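Phenylacetic acid degradation protein PaaI (Thermus thermophilus HB8, PDB 1WLU) is a hot dog fold protein of the thioesterase superfamily that binds coenzyme A and probably hydrolyses acyl-CoA thioesters linked to phenylacetic acid degradation. Local coordinates at residues Val85-Ser90 against Thr95-Val100; Ala45-Ala50 against Ala108-Thr113. All blocks are in the same frame, centred on the assembly; numbering follows the deposited sequence.

Contact 1: residues Val85-Ser90 against Thr95-Val100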
loop_
_atom_site.group_PDB
_atom_site.type_symbol
_atom_site.label_atom_id
_atom_site.label_comp_id
_atom_site.label_asym_id
_atom_site.label_seq_id
_atom_site.Cartn_x
_atom_site.Cartn_y
_atom_site.Cartn_z
ATOM N N VAL A 85 16.200 -2.767 -4.933
ATOM C CA VAL A 85 16.480 -4.085 -5.487
ATOM C C VAL A 85 15.221 -4.582 -6.187
ATOM O O VAL A 85 14.102 -4.255 -5.792
ATOM C CB VAL A 85 16.890 -5.104 -4.397
ATOM C CG1 VAL A 85 18.141 -4.625 -3.681
ATOM C CG2 VAL A 85 15.752 -5.319 -3.416
ATOM N N GLU A 86 15.411 -5.378 -7.230
ATOM C CA GLU A 86 14.302 -5.907 -8.010
ATOM C C GLU A 86 13.678 -7.136 -7.357
ATOM O O GLU A 86 14.378 -8.093 -7.022
ATOM C CB GLU A 86 14.804 -6.252 -9.407
ATOM C CG GLU A 86 13.732 -6.421 -10.449
ATOM C CD GLU A 86 14.339 -6.530 -11.825
ATOM O OE1 GLU A 86 14.865 -7.612 -12.158
ATOM O OE2 GLU A 86 14.310 -5.523 -12.558
ATOM N N VAL A 87 12.359 -7.098 -7.186
ATOM C CA VAL A 87 11.614 -8.193 -6.566
ATOM C C VAL A 87 10.950 -9.064 -7.631
ATOM O O VAL A 87 10.904 -10.289 -7.511
ATOM C CB VAL A 87 10.525 -7.635 -5.606
ATOM C CG1 VAL A 87 9.687 -8.770 -5.043
ATOM C CG2 VAL A 87 11.182 -6.853 -4.474
ATOM N N ASN A 88 10.432 -8.424 -8.672
ATOM C CA ASN A 88 9.781 -9.137 -9.761
ATOM C C ASN A 88 9.879 -8.347 -11.048
ATOM O O ASN A 88 9.708 -7.127 -11.053
ATOM C CB ASN A 88 8.299 -9.367 -9.458
ATOM C CG ASN A 88 7.571 -10.017 -10.620
ATOM O OD1 ASN A 88 7.680 -11.223 -10.835
ATOM N ND2 ASN A 88 6.843 -9.214 -11.389
ATOM N N LEU A 89 10.164 -9.046 -12.141
ATOM C CA LEU A 89 10.242 -8.415 -13.447
ATOM C C LEU A 89 9.327 -9.183 -14.393
ATOM O O LEU A 89 9.592 -10.339 -14.728
ATOM C CB LEU A 89 11.676 -8.433 -13.983
ATOM C CG LEU A 89 11.885 -7.771 -15.350
ATOM C CD1 LEU A 89 11.482 -6.305 -15.285
ATOM C CD2 LEU A 89 13.344 -7.900 -15.769
ATOM N N SER A 90 8.233 -8.545 -14.795
ATOM C CA SER A 90 7.283 -9.156 -15.717
ATOM C C SER A 90 7.355 -8.399 -17.037
ATOM O O SER A 90 8.085 -7.419 -17.154
ATOM C CB SER A 90 5.862 -9.097 -15.150
ATOM O OG SER A 90 5.725 -9.959 -14.030
ATOM N N THR A 95 8.347 -4.878 -9.968
ATOM C CA THR A 95 8.242 -4.434 -8.586
ATOM C C THR A 95 9.611 -4.389 -7.919
ATOM O O THR A 95 10.452 -5.263 -8.140
ATOM C CB THR A 95 7.291 -5.365 -7.805
ATOM O OG1 THR A 95 5.991 -5.306 -8.404
ATOM C CG2 THR A 95 7.194 -4.946 -6.342
ATOM N N TYR A 96 9.818 -3.356 -7.106
ATOM C CA TYR A 96 11.081 -3.147 -6.412
ATOM C C TYR A 96 10.893 -2.846 -4.937
ATOM O O TYR A 96 9.886 -2.262 -4.534
ATOM C CB TYR A 96 11.839 -1.972 -7.049
ATOM C CG TYR A 96 12.151 -2.189 -8.505
ATOM C CD1 TYR A 96 11.153 -2.085 -9.475
ATOM C CD2 TYR A 96 13.413 -2.624 -8.902
ATOM C CE1 TYR A 96 11.401 -2.427 -10.801
ATOM C CE2 TYR A 96 13.672 -2.969 -10.225
ATOM C CZ TYR A 96 12.660 -2.875 -11.164
ATOM O OH TYR A 96 12.886 -3.285 -12.458
ATOM N N ARG A 97 11.871 -3.261 -4.141
ATOM C CA ARG A 97 11.879 -2.989 -2.712
ATOM C C ARG A 97 13.004 -1.989 -2.499
ATOM O O ARG A 97 14.111 -2.175 -3.008
ATOM C CB ARG A 97 12.173 -4.250 -1.894
ATOM C CG ARG A 97 12.661 -3.922 -0.480
ATOM C CD ARG A 97 12.719 -5.126 0.444
ATOM N NE ARG A 97 13.470 -6.243 -0.117
ATOM C CZ ARG A 97 12.913 -7.305 -0.693
ATOM N NH1 ARG A 97 11.592 -7.400 -0.785
ATOM N NH2 ARG A 97 13.680 -8.274 -1.174
ATOM N N VAL A 98 12.720 -0.925 -1.759
ATOM C CA VAL A 98 13.727 0.086 -1.492
ATOM C C VAL A 98 13.872 0.315 0.003
ATOM O O VAL A 98 12.942 0.779 0.667
ATOM C CB VAL A 98 13.376 1.429 -2.173
ATOM C CG1 VAL A 98 14.512 2.424 -1.972
ATOM C CG2 VAL A 98 13.127 1.214 -3.662
ATOM N N GLU A 99 15.036 -0.031 0.535
ATOM C CA GLU A 99 15.305 0.163 1.950
ATOM C C GLU A 99 15.952 1.525 2.157
ATOM O O GLU A 99 16.928 1.867 1.485
ATOM C CB GLU A 99 16.229 -0.940 2.469
ATOM C CG GLU A 99 15.527 -2.275 2.675
ATOM C CD GLU A 99 16.466 -3.368 3.144
ATOM O OE1 GLU A 99 17.512 -3.038 3.740
ATOM O OE2 GLU A 99 16.147 -4.556 2.927
ATOM N N VAL A 100 15.389 2.311 3.067
ATOM C CA VAL A 100 15.924 3.633 3.379
ATOM C C VAL A 100 16.706 3.451 4.673
ATOM O O VAL A 100 16.138 3.116 5.717
ATOM C CB VAL A 100 14.791 4.664 3.550
ATOM C CG1 VAL A 100 15.370 6.039 3.838
ATOM C CG2 VAL A 100 13.951 4.709 2.277
HETATM O O HOH W 1 5.820 -6.671 -10.825
#
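Glu-86 and Tyr-96 run alongside one another in the same direction across a non-hydrogen-bonded pair of the antiparallel hairpin formed by strands 79-89 and 93-102 of the hot dog sheet. With CG anti to the backbone N (chi1 -163°), the extended glutamate brings its CG 3.5 Å from CE2 of Tyr-96. Carboxylate and ring planes are turned 63° apart. The phenol OH of Tyr-96 stands 2.7 Å from OE2 of Glu-86 in a weak hydrogen bond whose proton may go to another acceptor instead; the stronger partner of that carboxylate is Arg-58, in a salt bridge. A long acid suits the place because its CB and CG lie against CE2 of the ring while its charge meets the arginine. Phe-51, Ala-54 and Ser-55 of helix 40-56 also pack on the tyrosine.

On the face of Val-85, Arg-97 and Thr-95, the arginine bends back at chi3 (52°), which brings its guanidinium over the hairpin; CG2 of Val-87 sits over one face of it, 3.8 Å from NH1. The two side chains lie roughly perpendicular, and Arg-97 of the second subunit packs nearby. Val-87 is the extra residue of a classic beta bulge: with Asn-88 it faces Thr-95. Both backbone N-H groups approach Thr-95 O from the same face of its carbonyl plane, that of Val-87 at 2.8 Å. Next to the bulge, one water joins Thr-95 OG1, itself hydrogen-bonded to OG1 of Thr-113 on strand 105-116, to Asn-88 ND2, and this amide nitrogen also donates to OG of Ser-90, a CoA-binding residue, at 3.0 Å.

Contact 2: residues Ala45-Ala50 against Ala108-Thr113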
loop_
_atom_site.group_PDB
_atom_site.type_symbol
_atom_site.label_atom_id
_atom_site.label_comp_id
_atom_site.label_asym_id
_atom_site.label_seq_id
_atom_site.Cartn_x
_atom_site.Cartn_y
_atom_site.Cartn_z
ATOM N N ALA A 45 10.953 10.966 -1.757
ATOM C CA ALA A 45 11.627 11.374 -2.985
ATOM C C ALA A 45 12.935 10.608 -3.150
ATOM O O ALA A 45 13.299 10.209 -4.258
ATOM C CB ALA A 45 11.895 12.874 -2.963
ATOM N N LEU A 46 13.640 10.409 -2.043
ATOM C CA LEU A 46 14.898 9.675 -2.058
ATOM C C LEU A 46 14.656 8.237 -2.512
ATOM O O LEU A 46 15.317 7.741 -3.424
ATOM C CB LEU A 46 15.518 9.679 -0.659
ATOM C CG LEU A 46 16.832 8.920 -0.485
ATOM C CD1 LEU A 46 17.955 9.670 -1.191
ATOM C CD2 LEU A 46 17.145 8.782 0.995
ATOM N N ALA A 47 13.697 7.569 -1.877
ATOM C CA ALA A 47 13.383 6.188 -2.224
ATOM C C ALA A 47 12.866 6.081 -3.651
ATOM O O ALA A 47 13.263 5.188 -4.400
ATOM C CB ALA A 47 12.351 5.630 -1.251
ATOM N N ASP A 48 11.980 6.999 -4.023
ATOM C CA ASP A 48 11.398 7.011 -5.357
ATOM C C ASP A 48 12.463 7.194 -6.430
ATOM O O ASP A 48 12.355 6.634 -7.521
ATOM C CB ASP A 48 10.365 8.133 -5.464
ATOM C CG ASP A 48 9.612 8.100 -6.769
ATOM O OD1 ASP A 48 8.880 7.117 -7.000
ATOM O OD2 ASP A 48 9.752 9.047 -7.567
ATOM N N SER A 49 13.489 7.982 -6.124
ATOM C CA SER A 49 14.565 8.213 -7.083
ATOM C C SER A 49 15.356 6.928 -7.332
ATOM O O SER A 49 15.701 6.623 -8.474
ATOM C CB SER A 49 15.489 9.327 -6.586
ATOM O OG SER A 49 14.800 10.567 -6.537
ATOM N N ALA A 50 15.644 6.178 -6.271
ATOM C CA ALA A 50 16.371 4.918 -6.417
ATOM C C ALA A 50 15.488 3.934 -7.190
ATOM O O ALA A 50 15.965 3.186 -8.041
ATOM C CB ALA A 50 16.723 4.357 -5.047
ATOM N N ALA A 108 13.033 3.491 6.842
ATOM C CA ALA A 108 11.766 3.312 6.141
ATOM C C ALA A 108 11.890 2.218 5.096
ATOM O O ALA A 108 12.995 1.840 4.705
ATOM C CB ALA A 108 11.343 4.624 5.474
ATOM N N LEU A 109 10.743 1.711 4.659
ATOM C CA LEU A 109 10.688 0.670 3.641
ATOM C C LEU A 109 9.723 1.125 2.556
ATOM O O LEU A 109 8.575 1.471 2.836
ATOM C CB LEU A 109 10.189 -0.647 4.238
ATOM C CG LEU A 109 10.012 -1.791 3.234
ATOM C CD1 LEU A 109 11.371 -2.219 2.703
ATOM C CD2 LEU A 109 9.312 -2.964 3.906
ATOM N N PHE A 110 10.200 1.112 1.318
ATOM C CA PHE A 110 9.415 1.525 0.162
ATOM C C PHE A 110 9.207 0.306 -0.733
ATOM O O PHE A 110 10.128 -0.474 -0.963
ATOM C CB PHE A 110 10.187 2.651 -0.555
ATOM C CG PHE A 110 9.618 3.073 -1.886
ATOM C CD1 PHE A 110 9.710 2.242 -3.001
ATOM C CD2 PHE A 110 9.082 4.350 -2.047
ATOM C CE1 PHE A 110 9.286 2.682 -4.257
ATOM C CE2 PHE A 110 8.656 4.796 -3.298
ATOM C CZ PHE A 110 8.762 3.960 -4.402
ATOM N N THR A 111 7.978 0.132 -1.202
ATOM C CA THR A 111 7.632 -0.978 -2.081
ATOM C C THR A 111 6.909 -0.347 -3.263
ATOM O O THR A 111 5.902 0.331 -3.078
ATOM C CB THR A 111 6.684 -1.969 -1.374
ATOM O OG1 THR A 111 7.225 -2.321 -0.093
ATOM C CG2 THR A 111 6.519 -3.233 -2.209
ATOM N N GLY A 112 7.411 -0.554 -4.475
ATOM C CA GLY A 112 6.763 0.060 -5.619
ATOM C C GLY A 112 6.686 -0.787 -6.867
ATOM O O GLY A 112 7.546 -1.631 -7.115
ATOM N N THR A 113 5.638 -0.558 -7.651
ATOM C CA THR A 113 5.431 -1.282 -8.894
ATOM C C THR A 113 5.323 -0.293 -10.040
ATOM O O THR A 113 4.654 0.735 -9.927
ATOM C CB THR A 113 4.153 -2.130 -8.826
ATOM O OG1 THR A 113 4.339 -3.173 -7.863
ATOM C CG2 THR A 113 3.836 -2.747 -10.186
#
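The hot dog fold wraps a curved antiparallel sheet round a long central helix, and in this buried contact helix 40-56 meets strand 105-116 through Ala-47, Asp-48 and Phe-110. Phe-110 has CG anti to the backbone N (chi1 172°), a setting that lays the ring back along its own strand, over Gly-112, and across helix 40-56. Glycine suits that strand position because a CB there would collide with CE1 of Phe-110. CB of Ala-47 touches the near part of the phenyl group, 3.6 Å from CD2, while the carbonyl carbon of Ala-47 lies over one ring face. Alanine suits the helix here, since a short methyl lets the turn come close to the ring. Farther out, the ring reaches Asp-48: its CZ is 4.1 Å from OD1, a loose contact in which the carboxylate and ring planes stand 52° apart. OD2 is hydrogen-bonded to a bound glycerol, probably from the crystallisation liquor, and His-39 of the third subunit packs on the aspartate. The rings of Tyr-44 and Phe-51 meet Phe-110, and Val-98, Cys-66 and Met-68 also pack on it. Replacing this phenylalanine by an alanine is likely to open a gap between helix and sheet and leave the Ala-47 methyl without its aromatic partner. Side chains of Asp-48 and the CoA-binding Ala-63 are about 5 Å apart, which probably sets beside the CoA site this helix-against-sheet packing typical of the hot dog fold.

Overall arrangement
After helix 4-8 and strands 12-17 and 20-26 comes helix 40-56, whose segment 45-50 meets strand 105-116; contact 2 thus closes a long loop of 57 residues. Within that loop runs the hairpin of strands 79-89 and 93-102, where contact 1 closes a hairpin with four residues between its segments. The smaller closure is therefore enclosed by the larger. Their centres are 9 Å apart, and they join directly because strands 93-102 and 105-116 are neighbours: Val-98 N meets Phe-110 O, and Thr-95 OG1 meets Thr-113 OG1. Contact 1 ties strand to strand, contact 2 sheet to helix, and both touch the second subunit.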